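Local coordinates for protein phosphonate monoester hydrolase (Ruegeria pomeroyi, PDB 4UPK) that is a phosphonate monoester hydrolase of the sulfatase family, in the alkaline phosphatase clan, and assembles from four copies of one chain, at residues L124-Y130 / F157-M163; K148-F152 / R164-S168; S455-V459 / E471-D475. All coordinates share one frame. Residues are numbered along the deposited sequence.

Overall arrangement
Three contacts illustrate how one chain combines a core sheet, its flanking loops and a separate hairpin. Contact 1 pairs parallel strands of the large mixed sheet, and contact 2, centred 13 Å away, fastens together the loops that leave them. The two interlock along the chain, their segments alternating, and they touch: Glu159 OE2 forms a salt bridge with Arg164 NH2 at 3.1 Å, and Glu162 OE2 lies 2.9 Å from Ser168 N, probably hydrogen-bonded. Both reach the second subunit. Contact 3 belongs to a different, antiparallel sheet; its nearest atoms are about 22 Å from contact 1 and about 17 Å from contact 2, yet it and contact 2 both touch the third subunit.

Contact 1: L124-Y130 / F157-M163; sequences LPLLFGY and FHEVTEM
Strands 125-127 and 158-162 run parallel and mostly extended, interrupted at Val160, and six backbone hydrogen bonds join the segments. His158 N donates to Pro125 O (2.7 Å) and Leu127 N to His158 O (2.7 Å). Leu127 O then accepts twice, from Val160 N at 2.9 Å and Thr161 N at 3.3 Å, because Val160 (psi -48°) slips the register by one residue, a beta bulge. Beyond it Gly129 N binds Thr161 O and Met163 N binds Gly129 O, both at 3.0 Å; at Gly129 (132°/-119°) a CB would jam against Phe128 O. A water donates to Gly129 O and Glu159 OE2, 2.5 Å from each. Glu159 OE2 also forms a salt bridge with Arg164, and OE1 a hydrogen bond with His158 of the second subunit. Val160 CB lies over the Phe128 ring (m rotamer), 4.0 Å from its centroid, in a CH-pi contact. Leu126 and Phe128 turn their backbone groups to strand 234-239, continuing the parallel pairing of the mixed central sheet in this alkaline phosphatase-type fold.

Contact 2: K148-F152 / R164-S168; sequences KTYEF and RLEMS
Neither segment forms a helix or strand; what holds them together is a carboxylate directed at a turn. Along 148-152 the first participant is Thr149, whose OG1 accepts a weak hydrogen bond from Glu151 N at 3.3 Å, closing an ST turn, while its CG2 lies 4.2 Å from Arg164 NH1, at the edge of the guanidinium. Glu151 follows as the main link. With chi1 m, chi2 t and chi3 -57°, it sends OE2 to Glu166 N, a nearly straight hydrogen bond of 3.0 Å (172°). Its OE1 receives a weak bond from a water, 3.4 Å away, that accepts from Arg164 NH1 at 3.3 Å. Glu151 O packs on Arg164 CD at 3.2 Å. Last comes Phe152, its CB directed away, with CD1 3.7 Å from Arg164 NH1; the guanidinium has its salt bridge with Glu159. Opposite, Arg164 to Met167 make a type I turn, Leu165 at -48°/-47° and Glu166 at -80°/-6°. Arg164 O accepts from Met167 N (2.9 Å) and Ser168 OG (2.8 Å). Ser168 takes the N-cap position of helix 169-177 without a side-chain capping bond. Through Glu151, a loop carboxylate thus binds a backbone amide of the beta turn linking strand to helix.

Contact 3: S455-V459 / E471-D475; sequences SAGAV and EFAAD
The touching parts of 455-459 and 471-475 run antiparallel, their directions 160° apart. Val459 and Phe472 form a non-hydrogen-bonded pair with CA atoms 4.7 Å apart, and Val459 CA approaches Glu471 O at 3.5 Å in a CA-H...O contact. One step further, Ala473 N donates to Ala458 O (2.9 Å, 160°). There Ala473 turns to -72°/-38° and the regular pairing ends: Ala456 O is 3.4 Å from Ala474 N at a poor angle, and a water bridges instead, donating to Ala456 O (2.6 Å) and Ala458 O (3.2 Å) and accepting from Ala474 N (3.0 Å). This is the open end of the beta hairpin made by strands 458-463 and 467-472, the middle pair of a four-stranded antiparallel sheet. Among the side chains, Val459 CG1 sits over a face of the Phe472 ring (chi1 m), 4.2 Å from its centroid, in a CH-pi contact. Ala458 CB meets Ala473 CB at 4.2 Å. Glu471 leads its carboxylate away to Ser506 and to Arg507 of the third subunit, whose Met514 and Met517 pack on Ala473 and Ala458.

Contact 1: L124-Y130 / F157-M163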
loop_
_atom_site.group_PDB
_atom_site.type_symbol
_atom_site.label_atom_id
_atom_site.label_comp_id
_atom_site.label_asym_id
_atom_site.label_seq_id
_atom_site.Cartn_x
_atom_site.Cartn_y
_atom_site.Cartn_z
ATOM N N LEU A 124 -8.296 -20.432 -7.688
ATOM C CA LEU A 124 -7.014 -20.502 -7.002
ATOM C C LEU A 124 -6.046 -20.986 -8.087
ATOM O O LEU A 124 -6.151 -22.138 -8.516
ATOM C CB LEU A 124 -7.023 -21.449 -5.783
ATOM C CG LEU A 124 -5.685 -21.557 -5.011
ATOM C CD1 LEU A 124 -5.407 -20.314 -4.193
ATOM C CD2 LEU A 124 -5.674 -22.742 -4.103
ATOM N N PRO A 125 -5.157 -20.102 -8.609
ATOM C CA PRO A 125 -4.241 -20.526 -9.681
ATOM C C PRO A 125 -3.183 -21.501 -9.164
ATOM O O PRO A 125 -2.310 -21.128 -8.382
ATOM C CB PRO A 125 -3.658 -19.198 -10.206
ATOM C CG PRO A 125 -4.457 -18.116 -9.547
ATOM C CD PRO A 125 -4.930 -18.692 -8.260
ATOM N N LEU A 126 -3.289 -22.768 -9.566
ATOM C CA LEU A 126 -2.360 -23.808 -9.109
ATOM C C LEU A 126 -1.145 -23.869 -10.009
ATOM O O LEU A 126 -1.292 -24.008 -11.230
ATOM C CB LEU A 126 -3.058 -25.169 -9.036
ATOM C CG LEU A 126 -4.378 -25.212 -8.240
ATOM C CD1 LEU A 126 -5.157 -26.462 -8.548
ATOM C CD2 LEU A 126 -4.143 -25.053 -6.751
ATOM N N LEU A 127 0.057 -23.744 -9.415
ATOM C CA LEU A 127 1.305 -23.792 -10.162
ATOM C C LEU A 127 2.094 -25.069 -10.006
ATOM O O LEU A 127 2.500 -25.439 -8.903
ATOM C CB LEU A 127 2.192 -22.549 -9.898
ATOM C CG LEU A 127 3.550 -22.472 -10.606
ATOM C CD1 LEU A 127 3.379 -22.223 -12.126
ATOM C CD2 LEU A 127 4.404 -21.372 -9.992
ATOM N N PHE A 128 2.356 -25.720 -11.149
ATOM C CA PHE A 128 3.179 -26.924 -11.239
ATOM C C PHE A 128 4.355 -26.562 -12.120
ATOM O O PHE A 128 4.241 -26.599 -13.352
ATOM C CB PHE A 128 2.378 -28.086 -11.823
ATOM C CG PHE A 128 1.279 -28.555 -10.917
ATOM C CD1 PHE A 128 1.516 -29.544 -9.968
ATOM C CD2 PHE A 128 -0.003 -28.027 -11.023
ATOM C CE1 PHE A 128 0.495 -29.984 -9.128
ATOM C CE2 PHE A 128 -1.027 -28.466 -10.186
ATOM C CZ PHE A 128 -0.770 -29.448 -9.244
ATOM N N GLY A 129 5.425 -26.098 -11.477
ATOM C CA GLY A 129 6.616 -25.655 -12.171
ATOM C C GLY A 129 7.195 -24.324 -11.752
ATOM O O GLY A 129 7.664 -24.186 -10.626
ATOM N N TYR A 130 7.260 -23.366 -12.690
ATOM C CA TYR A 130 7.886 -22.033 -12.531
ATOM C C TYR A 130 7.200 -20.959 -13.378
ATOM O O TYR A 130 6.540 -21.294 -14.355
ATOM C CB TYR A 130 9.371 -22.102 -12.954
ATOM C CG TYR A 130 9.554 -22.596 -14.378
ATOM C CD1 TYR A 130 9.531 -23.956 -14.674
ATOM C CD2 TYR A 130 9.743 -21.698 -15.434
ATOM C CE1 TYR A 130 9.713 -24.418 -15.976
ATOM C CE2 TYR A 130 9.882 -22.149 -16.742
ATOM C CZ TYR A 130 9.856 -23.516 -17.007
ATOM O OH TYR A 130 9.970 -24.011 -18.278
ATOM N N PHE A 157 -0.158 -16.643 -7.992
ATOM C CA PHE A 157 -0.007 -18.081 -8.208
ATOM C C PHE A 157 0.205 -18.815 -6.912
ATOM O O PHE A 157 0.986 -18.381 -6.059
ATOM C CB PHE A 157 1.124 -18.409 -9.204
ATOM C CG PHE A 157 0.738 -18.334 -10.663
ATOM C CD1 PHE A 157 0.014 -19.361 -11.263
ATOM C CD2 PHE A 157 1.095 -17.240 -11.438
ATOM C CE1 PHE A 157 -0.362 -19.288 -12.614
ATOM C CE2 PHE A 157 0.724 -17.167 -12.790
ATOM C CZ PHE A 157 0.002 -18.196 -13.370
ATOM N N HIS A 158 -0.515 -19.928 -6.755
ATOM C CA HIS A 158 -0.401 -20.767 -5.590
ATOM C C HIS A 158 0.422 -21.969 -6.036
ATOM O O HIS A 158 -0.013 -22.776 -6.865
ATOM C CB HIS A 158 -1.764 -21.158 -5.014
ATOM C CG HIS A 158 -1.665 -21.721 -3.630
ATOM N ND1 HIS A 158 -1.858 -20.924 -2.513
ATOM C CD2 HIS A 158 -1.384 -22.982 -3.226
ATOM C CE1 HIS A 158 -1.704 -21.723 -1.467
ATOM N NE2 HIS A 158 -1.428 -22.976 -1.846
ATOM N N GLU A 159 1.661 -22.024 -5.547
ATOM C CA GLU A 159 2.598 -23.066 -5.913
ATOM C C GLU A 159 2.287 -24.389 -5.215
ATOM O O GLU A 159 2.280 -24.448 -3.992
ATOM C CB GLU A 159 4.024 -22.599 -5.628
ATOM C CG GLU A 159 5.086 -23.433 -6.299
ATOM C CD GLU A 159 6.467 -23.012 -5.863
ATOM O OE1 GLU A 159 6.807 -23.249 -4.683
ATOM O OE2 GLU A 159 7.216 -22.452 -6.697
ATOM N N VAL A 160 2.008 -25.432 -6.015
ATOM C CA VAL A 160 1.746 -26.797 -5.565
ATOM C C VAL A 160 3.082 -27.585 -5.587
ATOM O O VAL A 160 3.426 -28.231 -4.596
ATOM C CB VAL A 160 0.621 -27.490 -6.381
ATOM C CG1 VAL A 160 0.185 -28.783 -5.697
ATOM C CG2 VAL A 160 -0.579 -26.562 -6.567
ATOM N N THR A 161 3.837 -27.493 -6.707
ATOM C CA THR A 161 5.137 -28.116 -6.900
ATOM C C THR A 161 6.084 -27.086 -7.481
ATOM O O THR A 161 5.809 -26.533 -8.553
ATOM C CB THR A 161 5.041 -29.347 -7.808
ATOM O OG1 THR A 161 4.096 -30.259 -7.265
ATOM C CG2 THR A 161 6.422 -30.065 -8.001
ATOM N N GLU A 162 7.217 -26.861 -6.781
ATOM C CA GLU A 162 8.294 -25.980 -7.211
ATOM C C GLU A 162 9.168 -26.782 -8.176
ATOM O O GLU A 162 9.667 -27.855 -7.828
ATOM C CB GLU A 162 9.124 -25.492 -5.998
ATOM C CG GLU A 162 10.349 -24.649 -6.356
ATOM C CD GLU A 162 11.640 -25.417 -6.590
ATOM O OE1 GLU A 162 12.050 -26.176 -5.683
ATOM O OE2 GLU A 162 12.236 -25.270 -7.683
ATOM N N MET A 163 9.378 -26.247 -9.371
ATOM C CA MET A 163 10.194 -26.902 -10.381
ATOM C C MET A 163 10.812 -25.873 -11.324
ATOM O O MET A 163 10.465 -25.786 -12.506
ATOM C CB MET A 163 9.427 -28.019 -11.110
ATOM C CG MET A 163 10.294 -28.865 -12.048
ATOM S SD MET A 163 10.597 -30.583 -11.532
ATOM C CE MET A 163 9.159 -30.990 -11.047
HETATM O O HOH W 1 8.118 -22.256 -9.051
#

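Contact 2: K148-F152 / R164-S168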
loop_
_atom_site.group_PDB
_atom_site.type_symbol
_atom_site.label_atom_id
_atom_site.label_comp_id
_atom_site.label_asym_id
_atom_site.label_seq_id
_atom_site.Cartn_x
_atom_site.Cartn_y
_atom_site.Cartn_z
ATOM N N LYS A 148 16.228 -12.721 -4.484
ATOM C CA LYS A 148 17.521 -13.383 -4.724
ATOM C C LYS A 148 17.516 -14.297 -5.950
ATOM O O LYS A 148 18.560 -14.789 -6.361
ATOM C CB LYS A 148 18.013 -14.113 -3.466
ATOM C CG LYS A 148 18.500 -13.166 -2.400
ATOM C CD LYS A 148 19.213 -13.912 -1.279
ATOM C CE LYS A 148 19.559 -12.978 -0.143
ATOM N NZ LYS A 148 18.344 -12.497 0.577
ATOM N N THR A 149 16.342 -14.478 -6.560
ATOM C CA THR A 149 16.176 -15.319 -7.747
ATOM C C THR A 149 15.179 -14.730 -8.747
ATOM O O THR A 149 14.147 -14.202 -8.333
ATOM C CB THR A 149 15.831 -16.776 -7.341
ATOM O OG1 THR A 149 15.753 -17.577 -8.517
ATOM C CG2 THR A 149 14.529 -16.891 -6.523
ATOM N N TYR A 150 15.489 -14.829 -10.062
ATOM C CA TYR A 150 14.572 -14.373 -11.096
ATOM C C TYR A 150 13.683 -15.509 -11.623
ATOM O O TYR A 150 13.025 -15.364 -12.654
ATOM C CB TYR A 150 15.272 -13.569 -12.205
ATOM C CG TYR A 150 16.344 -14.278 -13.010
ATOM C CD1 TYR A 150 16.011 -15.267 -13.935
ATOM C CD2 TYR A 150 17.667 -13.841 -12.978
ATOM C CE1 TYR A 150 16.984 -15.886 -14.719
ATOM C CE2 TYR A 150 18.646 -14.437 -13.777
ATOM C CZ TYR A 150 18.299 -15.466 -14.641
ATOM O OH TYR A 150 19.248 -16.066 -15.437
ATOM N N GLU A 151 13.659 -16.635 -10.892
ATOM C CA GLU A 151 12.871 -17.831 -11.173
ATOM C C GLU A 151 11.671 -17.908 -10.223
ATOM O O GLU A 151 10.888 -18.866 -10.289
ATOM C CB GLU A 151 13.727 -19.078 -10.945
ATOM C CG GLU A 151 14.909 -19.289 -11.867
ATOM C CD GLU A 151 15.535 -20.644 -11.605
ATOM O OE1 GLU A 151 15.939 -20.916 -10.449
ATOM O OE2 GLU A 151 15.550 -21.465 -12.547
ATOM N N PHE A 152 11.557 -16.916 -9.321
ATOM C CA PHE A 152 10.528 -16.814 -8.288
ATOM C C PHE A 152 9.067 -16.786 -8.824
ATOM O O PHE A 152 8.827 -16.120 -9.840
ATOM C CB PHE A 152 10.817 -15.619 -7.359
ATOM C CG PHE A 152 10.248 -15.812 -5.974
ATOM C CD1 PHE A 152 10.885 -16.636 -5.053
ATOM C CD2 PHE A 152 9.034 -15.229 -5.616
ATOM C CE1 PHE A 152 10.330 -16.861 -3.789
ATOM C CE2 PHE A 152 8.468 -15.469 -4.363
ATOM C CZ PHE A 152 9.125 -16.272 -3.449
ATOM N N ARG A 164 11.751 -25.100 -10.767
ATOM C CA ARG A 164 12.541 -24.126 -11.493
ATOM C C ARG A 164 13.891 -24.804 -11.756
ATOM O O ARG A 164 14.422 -25.467 -10.863
ATOM C CB ARG A 164 12.742 -22.848 -10.655
ATOM C CG ARG A 164 11.490 -22.351 -9.973
ATOM C CD ARG A 164 11.850 -21.505 -8.773
ATOM N NE ARG A 164 10.834 -21.630 -7.733
ATOM C CZ ARG A 164 10.806 -20.908 -6.623
ATOM N NH1 ARG A 164 11.735 -19.986 -6.399
ATOM N NH2 ARG A 164 9.853 -21.100 -5.724
ATOM N N LEU A 165 14.444 -24.619 -12.975
ATOM C CA LEU A 165 15.693 -25.205 -13.443
ATOM C C LEU A 165 16.884 -25.079 -12.490
ATOM O O LEU A 165 17.539 -26.081 -12.216
ATOM C CB LEU A 165 16.020 -24.776 -14.886
ATOM C CG LEU A 165 17.311 -25.322 -15.527
ATOM C CD1 LEU A 165 17.283 -26.850 -15.671
ATOM C CD2 LEU A 165 17.571 -24.646 -16.868
ATOM N N GLU A 166 17.125 -23.903 -11.938
ATOM C CA GLU A 166 18.250 -23.690 -11.012
ATOM C C GLU A 166 17.971 -24.166 -9.570
ATOM O O GLU A 166 18.891 -24.191 -8.740
ATOM C CB GLU A 166 18.749 -22.227 -11.050
ATOM C CG GLU A 166 19.217 -21.733 -12.430
ATOM C CD GLU A 166 20.268 -22.541 -13.183
ATOM O OE1 GLU A 166 21.295 -22.920 -12.571
ATOM O OE2 GLU A 166 20.074 -22.778 -14.397
ATOM N N MET A 167 16.723 -24.601 -9.289
ATOM C CA MET A 167 16.342 -25.107 -7.970
ATOM C C MET A 167 15.879 -26.585 -7.998
ATOM O O MET A 167 16.711 -27.487 -7.807
ATOM C CB MET A 167 15.306 -24.183 -7.330
ATOM C CG MET A 167 15.203 -24.369 -5.854
ATOM S SD MET A 167 14.220 -23.067 -5.111
ATOM C CE MET A 167 14.181 -23.654 -3.432
ATOM N N SER A 168 14.564 -26.827 -8.258
ATOM C CA SER A 168 13.946 -28.158 -8.352
ATOM C C SER A 168 14.203 -29.034 -7.122
ATOM O O SER A 168 14.578 -30.203 -7.263
ATOM C CB SER A 168 14.342 -28.863 -9.652
ATOM O OG SER A 168 13.787 -28.173 -10.759
HETATM O O HOH W 2 14.855 -20.376 -7.223
#

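Contact 3: S455-V459 / E471-D475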
loop_
_atom_site.group_PDB
_atom_site.type_symbol
_atom_site.label_atom_id
_atom_site.label_comp_id
_atom_site.label_asym_id
_atom_site.label_seq_id
_atom_site.Cartn_x
_atom_site.Cartn_y
_atom_site.Cartn_z
ATOM N N SER A 455 20.298 1.787 -21.789
ATOM C CA SER A 455 19.078 2.490 -22.182
ATOM C C SER A 455 18.852 2.290 -23.699
ATOM O O SER A 455 17.783 2.617 -24.210
ATOM C CB SER A 455 19.187 3.991 -21.872
ATOM O OG SER A 455 18.940 4.266 -20.501
ATOM N N ALA A 456 19.867 1.763 -24.414
ATOM C CA ALA A 456 19.840 1.570 -25.876
ATOM C C ALA A 456 19.987 0.108 -26.342
ATOM O O ALA A 456 20.415 -0.146 -27.473
ATOM C CB ALA A 456 20.896 2.455 -26.528
ATOM N N GLY A 457 19.578 -0.827 -25.496
ATOM C CA GLY A 457 19.663 -2.249 -25.796
ATOM C C GLY A 457 18.494 -2.849 -26.562
ATOM O O GLY A 457 18.571 -4.001 -26.996
ATOM N N ALA A 458 17.395 -2.077 -26.730
ATOM C CA ALA A 458 16.182 -2.561 -27.394
ATOM C C ALA A 458 16.264 -2.821 -28.890
ATOM O O ALA A 458 16.821 -2.038 -29.662
ATOM C CB ALA A 458 14.997 -1.676 -27.069
ATOM N N VAL A 459 15.701 -3.963 -29.282
ATOM C CA VAL A 459 15.581 -4.437 -30.654
ATOM C C VAL A 459 14.073 -4.677 -30.855
ATOM O O VAL A 459 13.379 -5.079 -29.910
ATOM C CB VAL A 459 16.393 -5.733 -30.917
ATOM C CG1 VAL A 459 16.505 -5.994 -32.410
ATOM C CG2 VAL A 459 17.788 -5.670 -30.294
ATOM N N GLU A 471 14.695 -3.354 -36.264
ATOM C CA GLU A 471 15.184 -2.007 -35.951
ATOM C C GLU A 471 15.808 -1.987 -34.571
ATOM O O GLU A 471 15.240 -2.548 -33.630
ATOM C CB GLU A 471 14.056 -0.970 -36.041
ATOM C CG GLU A 471 13.546 -0.741 -37.459
ATOM C CD GLU A 471 14.294 0.274 -38.301
ATOM O OE1 GLU A 471 15.405 0.699 -37.901
ATOM O OE2 GLU A 471 13.751 0.653 -39.363
ATOM N N PHE A 472 16.964 -1.329 -34.450
ATOM C CA PHE A 472 17.728 -1.184 -33.197
ATOM C C PHE A 472 17.589 0.226 -32.594
ATOM O O PHE A 472 17.584 1.203 -33.332
ATOM C CB PHE A 472 19.231 -1.436 -33.476
ATOM C CG PHE A 472 19.538 -2.840 -33.923
ATOM C CD1 PHE A 472 19.497 -3.184 -35.272
ATOM C CD2 PHE A 472 19.828 -3.832 -32.995
ATOM C CE1 PHE A 472 19.742 -4.488 -35.679
ATOM C CE2 PHE A 472 20.094 -5.137 -33.410
ATOM C CZ PHE A 472 20.059 -5.452 -34.746
ATOM N N ALA A 473 17.549 0.317 -31.238
ATOM C CA ALA A 473 17.546 1.576 -30.479
ATOM C C ALA A 473 18.960 2.169 -30.598
ATOM O O ALA A 473 19.120 3.380 -30.733
ATOM C CB ALA A 473 17.212 1.309 -29.014
ATOM N N ALA A 474 19.989 1.287 -30.575
ATOM C CA ALA A 474 21.398 1.631 -30.748
ATOM C C ALA A 474 21.684 1.986 -32.227
ATOM O O ALA A 474 20.869 1.702 -33.115
ATOM C CB ALA A 474 22.262 0.462 -30.320
ATOM N N ASP A 475 22.833 2.613 -32.485
ATOM C CA ASP A 475 23.225 3.039 -33.822
ATOM C C ASP A 475 23.701 1.902 -34.743
ATOM O O ASP A 475 24.806 1.950 -35.298
ATOM C CB ASP A 475 24.223 4.196 -33.755
ATOM C CG ASP A 475 23.732 5.402 -34.523
ATOM O OD1 ASP A 475 23.955 5.447 -35.754
ATOM O OD2 ASP A 475 23.046 6.267 -33.905
HETATM O O HOH W 3 19.947 -1.599 -29.635
#